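Cytosol aminopeptidase (PDB 3KZW) probably cleaves N-terminal amino acids, leucine among them, from peptides as a metal-dependent aminopeptidase of the leucine aminopeptidase family. Local coordinates at residues Thr39-Ile44 with Thr130-Asp135; Gly43-Leu48 with Gly101-Arg106; Asp146-Cys151 with Asp188-Gly193. All blocks are in the same frame, centred on the assembly; numbering follows the deposited sequence.

Overall arrangement
Following the chain from its N terminus, strand 39-45 serves two contacts. Contact 2 closes the shorter loop, where the end of this strand meets the turn leaving strand 91-101, after 52 intervening residues. Contact 1 closes a wider loop from the same strand to strand 129-133, and the loop of contact 2 lies wholly within it, the two contacts sharing G43 and I44. Contact 3 follows in series, joining helix 144-157 to helix 188-208. M134 SD of contact 1 and R106 NH2 of contact 2 each pack against that first helix, at L148 and V147. Helix 144-157, which follows strand 129-133, thereby ties the N-terminal sheet to the long helix 188-208.

Contact 1. Residues Thr39-Ile44 with Thr130-Asp135; sequences TLIIGI and TYLLMD
L40 pairs with Y131 and I41 with L132 as parallel neighbours inside the six-stranded mixed sheet of the N-terminal domain, a worked example of a parallel pair, in which one residue, here I41, bonds to the two residues flanking its partner L132. Y131 N donates to T39 O at 2.8 Å. I41 N donates to Y131 O at 2.9 Å, and I41 O accepts from L133 N. I41 thus spends both its N-H and its C=O on this neighbour, whereas L40 and I42 bond to strand 91-101 on the other side.

One side chain joins the polar network. With chi1 at 177°, T130 OG1 lies anti to its own nitrogen and donates to Y131 O at 3.0 Å from above the carbonyl plane; I41 N approaches that oxygen from the opposite face, and two donors hold it.

Apolar contacts divide between the faces of the sheet. On one, I41 CG2 meets L132 CD1 at 3.6 Å, where L118 and I122 of helix 108-124 pack on I41. On the other, the CD1 methyl of L40 touches both Y131 CB and L133 CD1. I42 and L133 run abreast in the same direction, with I42 CG1 3.8 Å from L133 CD2.

Contact 2. Residues Gly43-Leu48 with Gly101-Arg106; sequences GIPEHL and GNLKTR
P45 and E46 meet G101 and L103 in two unequal halves. The close half is buried: P45 CB rests against the L103 side chain, 3.8 Å from its CD1, and L51 packs on both residues. Beside it E46 N donates to G101 O at 2.9 Å, the one hydrogen bond between the segments; the bond is bent, 152° at the hydrogen, and the donor stands well above the carbonyl plane rather than on a lone pair.

Here, in the N-terminal domain, the end of strand 39-45 meets the loop leaving strand 91-101 for helix 108-124. That loop is shaped by an Asx turn, in which N102 OD1 accepts from K104 N at 3.2 Å, in the carbonyl plane and on a lone pair. L103 CD2 sits over the centre of the R106 guanidinium, whose NH2 forms a salt bridge with D142.

Toward solvent the fit slackens. E46 sends an extended chain, CG anti to the backbone N (chi1 -166°), obliquely across N102, yet E46 OE2 stays 3.6 Å from N102 ND2, and the carboxylate and amide planes are turned 71° apart. E46 CG also lies over one face of the exposed H47 ring, offset toward its rim.

Contact 3. Residues Asp146-Cys151 with Asp188-Gly193; sequences DVLMAC and DFIHEG
The ring of F189 receives M149 at its edge, where the methyl CE comes near the ring plane and 4.3 Å from F189 CD1. L148 CD1 approaches the same ring obliquely. The second flat group, the E192 carboxylate, has M149 CE 3.6 Å from its OE2. M149 reaches both because its chain is bent: CG leaves anti to the backbone N, and turns of 76° and 62° at chi2 and chi3 then bring the methyl within contact of both, although its CB points away from the partner helix.

Nearer the axes, L148 fills the middle of the contact. Its CB lies 3.7 Å from F189 CB and 3.8 Å from I190 CG1, and its CD2 meets I190 CD1. The two short helical segments approach to 7.1 Å and cross at -39°. L148 O receives a CA-H...O contact from I190 CA at 3.6 Å, and G193, which has no side chain, brings its CA to 3.9 Å from M149 O.

Helix 144-157, backed on its other side by W115 of helix 108-124, is thus joined to helix 188-208, probably the long helix that links the two domains in this family. No conventional hydrogen bond crosses between the segments, and the charge of E192 is answered by a salt bridge to K513; adhesion here therefore rests chiefly on apolar fit.

Contact 1. Residues Thr39-Ile44 with Thr130-Asp135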
loop_
_atom_site.group_PDB
_atom_site.type_symbol
_atom_site.label_atom_id
_atom_site.label_comp_id
_atom_site.label_asym_id
_atom_site.label_seq_id
_atom_site.Cartn_x
_atom_site.Cartn_y
_atom_site.Cartn_z
ATOM N N THR A 39 23.906 39.232 -38.906
ATOM C CA THR A 39 23.805 38.687 -37.555
ATOM C C THR A 39 25.204 38.402 -37.000
ATOM O O THR A 39 26.071 37.886 -37.708
ATOM C CB THR A 39 22.929 37.410 -37.524
ATOM O OG1 THR A 39 21.740 37.623 -38.294
ATOM C CG2 THR A 39 22.533 37.049 -36.101
ATOM N N LEU A 40 25.409 38.736 -35.728
ATOM C CA LEU A 40 26.725 38.699 -35.102
ATOM C C LEU A 40 26.676 38.064 -33.713
ATOM O O LEU A 40 25.828 38.423 -32.896
ATOM C CB LEU A 40 27.260 40.127 -34.995
ATOM C CG LEU A 40 28.701 40.365 -34.555
ATOM C CD1 LEU A 40 29.650 40.005 -35.677
ATOM C CD2 LEU A 40 28.885 41.816 -34.155
ATOM N N ILE A 41 27.590 37.128 -33.450
ATOM C CA ILE A 41 27.661 36.450 -32.148
ATOM C C ILE A 41 28.979 36.743 -31.425
ATOM O O ILE A 41 30.063 36.500 -31.965
ATOM C CB ILE A 41 27.470 34.913 -32.268
ATOM C CG1 ILE A 41 26.155 34.576 -32.980
ATOM C CG2 ILE A 41 27.519 34.257 -30.885
ATOM C CD1 ILE A 41 26.074 33.149 -33.490
ATOM N N ILE A 42 28.869 37.263 -30.202
ATOM C CA ILE A 42 30.027 37.566 -29.358
ATOM C C ILE A 42 29.821 37.016 -27.948
ATOM O O ILE A 42 28.731 37.122 -27.389
ATOM C CB ILE A 42 30.288 39.093 -29.269
ATOM C CG1 ILE A 42 30.403 39.712 -30.668
ATOM C CG2 ILE A 42 31.544 39.385 -28.437
ATOM C CD1 ILE A 42 30.493 41.227 -30.683
ATOM N N GLY A 43 30.869 36.420 -27.386
ATOM C CA GLY A 43 30.857 35.985 -25.992
ATOM C C GLY A 43 31.292 37.113 -25.075
ATOM O O GLY A 43 32.262 37.815 -25.365
ATOM N N ILE A 44 30.578 37.286 -23.966
ATOM C CA ILE A 44 30.848 38.388 -23.043
ATOM C C ILE A 44 31.273 37.894 -21.656
ATOM O O ILE A 44 30.495 37.233 -20.964
ATOM C CB ILE A 44 29.637 39.367 -22.936
ATOM C CG1 ILE A 44 29.271 39.960 -24.311
ATOM C CG2 ILE A 44 29.906 40.473 -21.906
ATOM C CD1 ILE A 44 30.378 40.753 -25.010
ATOM N N THR A 130 25.040 33.645 -39.879
ATOM C CA THR A 130 25.560 34.511 -38.820
ATOM C C THR A 130 27.086 34.488 -38.728
ATOM O O THR A 130 27.727 33.500 -39.094
ATOM C CB THR A 130 24.946 34.160 -37.438
ATOM O OG1 THR A 130 25.533 34.983 -36.422
ATOM C CG2 THR A 130 25.167 32.688 -37.094
ATOM N N TYR A 131 27.655 35.591 -38.247
ATOM C CA TYR A 131 29.072 35.648 -37.904
ATOM C C TYR A 131 29.281 35.195 -36.462
ATOM O O TYR A 131 28.427 35.416 -35.595
ATOM C CB TYR A 131 29.632 37.065 -38.079
ATOM C CG TYR A 131 29.673 37.568 -39.505
ATOM C CD1 TYR A 131 30.467 36.944 -40.466
ATOM C CD2 TYR A 131 28.933 38.686 -39.888
ATOM C CE1 TYR A 131 30.512 37.409 -41.776
ATOM C CE2 TYR A 131 28.972 39.161 -41.194
ATOM C CZ TYR A 131 29.763 38.518 -42.132
ATOM O OH TYR A 131 29.801 38.986 -43.426
ATOM N N LEU A 132 30.421 34.557 -36.214
ATOM C CA LEU A 132 30.803 34.130 -34.872
ATOM C C LEU A 132 32.237 34.571 -34.579
ATOM O O LEU A 132 33.187 34.093 -35.202
ATOM C CB LEU A 132 30.626 32.611 -34.716
ATOM C CG LEU A 132 30.989 31.889 -33.411
ATOM C CD1 LEU A 132 30.511 32.633 -32.184
ATOM C CD2 LEU A 132 30.414 30.481 -33.418
ATOM N N LEU A 133 32.377 35.501 -33.639
ATOM C CA LEU A 133 33.682 36.016 -33.237
ATOM C C LEU A 133 34.334 35.079 -32.219
ATOM O O LEU A 133 34.194 35.253 -31.005
ATOM C CB LEU A 133 33.552 37.444 -32.690
ATOM C CG LEU A 133 33.679 38.624 -33.665
ATOM C CD1 LEU A 133 32.811 38.474 -34.907
ATOM C CD2 LEU A 133 33.368 39.936 -32.961
ATOM N N MET A 134 35.051 34.086 -32.740
ATOM C CA MET A 134 35.618 33.005 -31.934
ATOM C C MET A 134 36.647 33.478 -30.899
ATOM O O MET A 134 36.780 32.870 -29.833
ATOM C CB MET A 134 36.211 31.924 -32.850
ATOM C CG MET A 134 36.549 30.598 -32.162
ATOM S SD MET A 134 35.176 29.835 -31.260
ATOM C CE MET A 134 34.161 29.225 -32.607
ATOM N N ASP A 135 37.357 34.564 -31.211
ATOM C CA ASP A 135 38.375 35.122 -30.320
ATOM C C ASP A 135 37.821 35.593 -28.976
ATOM O O ASP A 135 38.557 35.656 -27.988
ATOM C CB ASP A 135 39.125 36.269 -31.005
ATOM C CG ASP A 135 40.020 35.794 -32.143
ATOM O OD1 ASP A 135 40.242 34.571 -32.281
ATOM O OD2 ASP A 135 40.510 36.656 -32.900
#

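Contact 2. Residues Gly43-Leu48 with Gly101-Arg106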
loop_
_atom_site.group_PDB
_atom_site.type_symbol
_atom_site.label_atom_id
_atom_site.label_comp_id
_atom_site.label_asym_id
_atom_site.label_seq_id
_atom_site.Cartn_x
_atom_site.Cartn_y
_atom_site.Cartn_z
ATOM N N GLY A 43 30.869 36.420 -27.386
ATOM C CA GLY A 43 30.857 35.985 -25.992
ATOM C C GLY A 43 31.292 37.113 -25.075
ATOM O O GLY A 43 32.262 37.815 -25.365
ATOM N N ILE A 44 30.578 37.286 -23.966
ATOM C CA ILE A 44 30.848 38.388 -23.043
ATOM C C ILE A 44 31.273 37.894 -21.656
ATOM O O ILE A 44 30.495 37.233 -20.964
ATOM C CB ILE A 44 29.637 39.367 -22.936
ATOM C CG1 ILE A 44 29.271 39.960 -24.311
ATOM C CG2 ILE A 44 29.906 40.473 -21.906
ATOM C CD1 ILE A 44 30.378 40.753 -25.010
ATOM N N PRO A 45 32.519 38.213 -21.254
ATOM C CA PRO A 45 33.041 37.870 -19.933
ATOM C C PRO A 45 32.747 38.948 -18.892
ATOM O O PRO A 45 32.266 40.030 -19.240
ATOM C CB PRO A 45 34.544 37.781 -20.178
ATOM C CG PRO A 45 34.796 38.774 -21.253
ATOM C CD PRO A 45 33.549 38.848 -22.099
ATOM N N GLU A 46 33.044 38.646 -17.631
ATOM C CA GLU A 46 32.822 39.570 -16.517
ATOM C C GLU A 46 33.675 40.835 -16.647
ATOM O O GLU A 46 33.220 41.934 -16.328
ATOM C CB GLU A 46 33.094 38.866 -15.185
ATOM C CG GLU A 46 32.585 39.606 -13.957
ATOM C CD GLU A 46 32.584 38.732 -12.718
ATOM O OE1 GLU A 46 31.825 37.739 -12.690
ATOM O OE2 GLU A 46 33.337 39.038 -11.771
ATOM N N HIS A 47 34.908 40.665 -17.114
ATOM C CA HIS A 47 35.803 41.784 -17.380
ATOM C C HIS A 47 36.288 41.708 -18.823
ATOM O O HIS A 47 37.004 40.778 -19.196
ATOM C CB HIS A 47 36.989 41.780 -16.412
ATOM C CG HIS A 47 36.594 41.798 -14.968
ATOM N ND1 HIS A 47 36.169 42.933 -14.325
ATOM C CD2 HIS A 47 36.565 40.817 -14.041
ATOM C CE1 HIS A 47 35.890 42.654 -13.064
ATOM N NE2 HIS A 47 36.123 41.375 -12.865
ATOM N N LEU A 48 35.884 42.690 -19.627
ATOM C CA LEU A 48 36.218 42.727 -21.054
ATOM C C LEU A 48 37.706 42.937 -21.339
ATOM O O LEU A 48 38.199 42.528 -22.392
ATOM C CB LEU A 48 35.379 43.787 -21.776
ATOM C CG LEU A 48 33.938 43.394 -22.123
ATOM C CD1 LEU A 48 33.045 44.617 -22.226
ATOM C CD2 LEU A 48 33.884 42.580 -23.406
ATOM N N GLY A 101 30.906 34.586 -17.857
ATOM C CA GLY A 101 31.254 34.715 -16.444
ATOM C C GLY A 101 32.695 35.139 -16.266
ATOM O O GLY A 101 33.278 35.764 -17.151
ATOM N N ASN A 102 33.271 34.800 -15.117
ATOM C CA ASN A 102 34.683 35.068 -14.862
ATOM C C ASN A 102 35.535 34.057 -15.613
ATOM O O ASN A 102 35.365 32.848 -15.439
ATOM C CB ASN A 102 34.981 35.014 -13.361
ATOM C CG ASN A 102 36.216 35.806 -12.980
ATOM O OD1 ASN A 102 37.289 35.644 -13.568
ATOM N ND2 ASN A 102 36.073 36.666 -11.978
ATOM N N LEU A 103 36.436 34.556 -16.456
ATOM C CA LEU A 103 37.278 33.703 -17.299
ATOM C C LEU A 103 38.323 32.910 -16.513
ATOM O O LEU A 103 38.792 31.869 -16.976
ATOM C CB LEU A 103 37.958 34.524 -18.399
ATOM C CG LEU A 103 37.099 35.031 -19.560
ATOM C CD1 LEU A 103 37.892 36.009 -20.414
ATOM C CD2 LEU A 103 36.567 33.885 -20.410
ATOM N N LYS A 104 38.684 33.407 -15.333
ATOM C CA LYS A 104 39.607 32.706 -14.440
ATOM C C LYS A 104 38.982 31.415 -13.916
ATOM O O LYS A 104 39.646 30.379 -13.847
ATOM C CB LYS A 104 40.005 33.591 -13.252
ATOM C CG LYS A 104 40.683 34.903 -13.609
ATOM C CD LYS A 104 41.009 35.698 -12.347
ATOM C CE LYS A 104 41.310 37.164 -12.647
ATOM N NZ LYS A 104 42.631 37.367 -13.310
ATOM N N THR A 105 37.701 31.488 -13.555
ATOM C CA THR A 105 36.993 30.367 -12.931
ATOM C C THR A 105 35.949 29.752 -13.866
ATOM O O THR A 105 34.812 29.490 -13.460
ATOM C CB THR A 105 36.321 30.794 -11.600
ATOM O OG1 THR A 105 35.446 31.905 -11.834
ATOM C CG2 THR A 105 37.370 31.180 -10.560
ATOM N N ARG A 106 36.344 29.520 -15.117
ATOM C CA ARG A 106 35.444 28.946 -16.117
ATOM C C ARG A 106 35.705 27.451 -16.319
ATOM O O ARG A 106 36.708 27.057 -16.916
ATOM C CB ARG A 106 35.545 29.707 -17.442
ATOM C CG ARG A 106 34.434 29.380 -18.433
ATOM C CD ARG A 106 34.470 30.285 -19.655
ATOM N NE ARG A 106 35.639 30.042 -20.501
ATOM C CZ ARG A 106 35.778 30.490 -21.749
ATOM N NH1 ARG A 106 34.817 31.204 -22.318
ATOM N NH2 ARG A 106 36.877 30.214 -22.434
#

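Contact 3. Residues Asp146-Cys151 with Asp188-Gly193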
loop_
_atom_site.group_PDB
_atom_site.type_symbol
_atom_site.label_atom_id
_atom_site.label_comp_id
_atom_site.label_asym_id
_atom_site.label_seq_id
_atom_site.Cartn_x
_atom_site.Cartn_y
_atom_site.Cartn_z
ATOM N N ASP A 146 39.740 22.468 -25.583
ATOM C CA ASP A 146 38.573 22.302 -24.708
ATOM C C ASP A 146 37.384 23.164 -25.134
ATOM O O ASP A 146 36.232 22.724 -25.054
ATOM C CB ASP A 146 38.928 22.580 -23.242
ATOM C CG ASP A 146 39.905 21.562 -22.665
ATOM O OD1 ASP A 146 40.265 20.590 -23.371
ATOM O OD2 ASP A 146 40.317 21.736 -21.496
ATOM N N VAL A 147 37.672 24.384 -25.585
ATOM C CA VAL A 147 36.635 25.312 -26.042
ATOM C C VAL A 147 36.012 24.829 -27.353
ATOM O O VAL A 147 34.788 24.814 -27.496
ATOM C CB VAL A 147 37.179 26.757 -26.195
ATOM C CG1 VAL A 147 36.108 27.692 -26.736
ATOM C CG2 VAL A 147 37.694 27.276 -24.862
ATOM N N LEU A 148 36.860 24.418 -28.293
ATOM C CA LEU A 148 36.407 23.960 -29.609
ATOM C C LEU A 148 35.753 22.580 -29.569
ATOM O O LEU A 148 34.877 22.285 -30.381
ATOM C CB LEU A 148 37.565 23.975 -30.616
ATOM C CG LEU A 148 38.279 25.307 -30.895
ATOM C CD1 LEU A 148 39.452 25.093 -31.837
ATOM C CD2 LEU A 148 37.331 26.363 -31.452
ATOM N N MET A 149 36.188 21.743 -28.626
ATOM C CA MET A 149 35.580 20.434 -28.393
ATOM C C MET A 149 34.139 20.612 -27.923
ATOM O O MET A 149 33.220 20.022 -28.490
ATOM C CB MET A 149 36.375 19.655 -27.342
ATOM C CG MET A 149 36.065 18.160 -27.273
ATOM S SD MET A 149 36.795 17.209 -28.628
ATOM C CE MET A 149 38.554 17.480 -28.362
ATOM N N ALA A 150 33.960 21.436 -26.890
ATOM C CA ALA A 150 32.646 21.746 -26.339
ATOM C C ALA A 150 31.737 22.364 -27.395
ATOM O O ALA A 150 30.556 22.025 -27.479
ATOM C CB ALA A 150 32.785 22.675 -25.141
ATOM N N CYS A 151 32.303 23.261 -28.201
ATOM C CA CYS A 151 31.599 23.890 -29.317
ATOM C C CYS A 151 31.060 22.847 -30.296
ATOM O O CYS A 151 29.894 22.907 -30.698
ATOM C CB CYS A 151 32.525 24.871 -30.041
ATOM S SG CYS A 151 31.724 25.882 -31.305
ATOM N N ASP A 188 39.785 21.269 -36.851
ATOM C CA ASP A 188 39.649 19.831 -36.611
ATOM C C ASP A 188 39.068 19.479 -35.240
ATOM O O ASP A 188 38.412 18.446 -35.092
ATOM C CB ASP A 188 40.988 19.113 -36.832
ATOM C CG ASP A 188 41.418 19.100 -38.295
ATOM O OD1 ASP A 188 40.548 19.184 -39.187
ATOM O OD2 ASP A 188 42.634 18.996 -38.555
ATOM N N PHE A 189 39.307 20.336 -34.247
ATOM C CA PHE A 189 38.802 20.111 -32.890
ATOM C C PHE A 189 37.280 20.246 -32.793
ATOM O O PHE A 189 36.653 19.637 -31.922
ATOM C CB PHE A 189 39.486 21.049 -31.888
ATOM C CG PHE A 189 40.928 20.716 -31.627
ATOM C CD1 PHE A 189 41.275 19.632 -30.822
ATOM C CD2 PHE A 189 41.943 21.492 -32.178
ATOM C CE1 PHE A 189 42.610 19.321 -30.577
ATOM C CE2 PHE A 189 43.283 21.191 -31.937
ATOM C CZ PHE A 189 43.616 20.105 -31.135
ATOM N N ILE A 190 36.697 21.044 -33.684
ATOM C CA ILE A 190 35.245 21.193 -33.763
ATOM C C ILE A 190 34.626 19.976 -34.455
ATOM O O ILE A 190 33.650 19.410 -33.962
ATOM C CB ILE A 190 34.832 22.508 -34.474
ATOM C CG1 ILE A 190 35.364 23.720 -33.702
ATOM C CG2 ILE A 190 33.313 22.597 -34.619
ATOM C CD1 ILE A 190 35.258 25.041 -34.445
ATOM N N HIS A 191 35.208 19.573 -35.584
ATOM C CA HIS A 191 34.752 18.393 -36.327
ATOM C C HIS A 191 34.854 17.114 -35.498
ATOM O O HIS A 191 34.082 16.175 -35.698
ATOM C CB HIS A 191 35.527 18.232 -37.641
ATOM C CG HIS A 191 35.226 19.287 -38.664
ATOM N ND1 HIS A 191 33.964 19.813 -38.846
ATOM C CD2 HIS A 191 36.019 19.893 -39.579
ATOM C CE1 HIS A 191 33.997 20.710 -39.816
ATOM N NE2 HIS A 191 35.233 20.776 -40.278
ATOM N N GLU A 192 35.815 17.090 -34.576
ATOM C CA GLU A 192 35.968 15.995 -33.623
ATOM C C GLU A 192 34.807 15.982 -32.624
ATOM O O GLU A 192 34.292 14.920 -32.273
ATOM C CB GLU A 192 37.314 16.113 -32.897
ATOM C CG GLU A 192 37.652 14.937 -31.982
ATOM C CD GLU A 192 39.079 14.970 -31.463
ATOM O OE1 GLU A 192 39.982 15.421 -32.204
ATOM O OE2 GLU A 192 39.297 14.529 -30.314
ATOM N N GLY A 193 34.404 17.170 -32.179
ATOM C CA GLY A 193 33.281 17.322 -31.257
ATOM C C GLY A 193 31.951 16.966 -31.896
ATOM O O GLY A 193 31.094 16.355 -31.256
#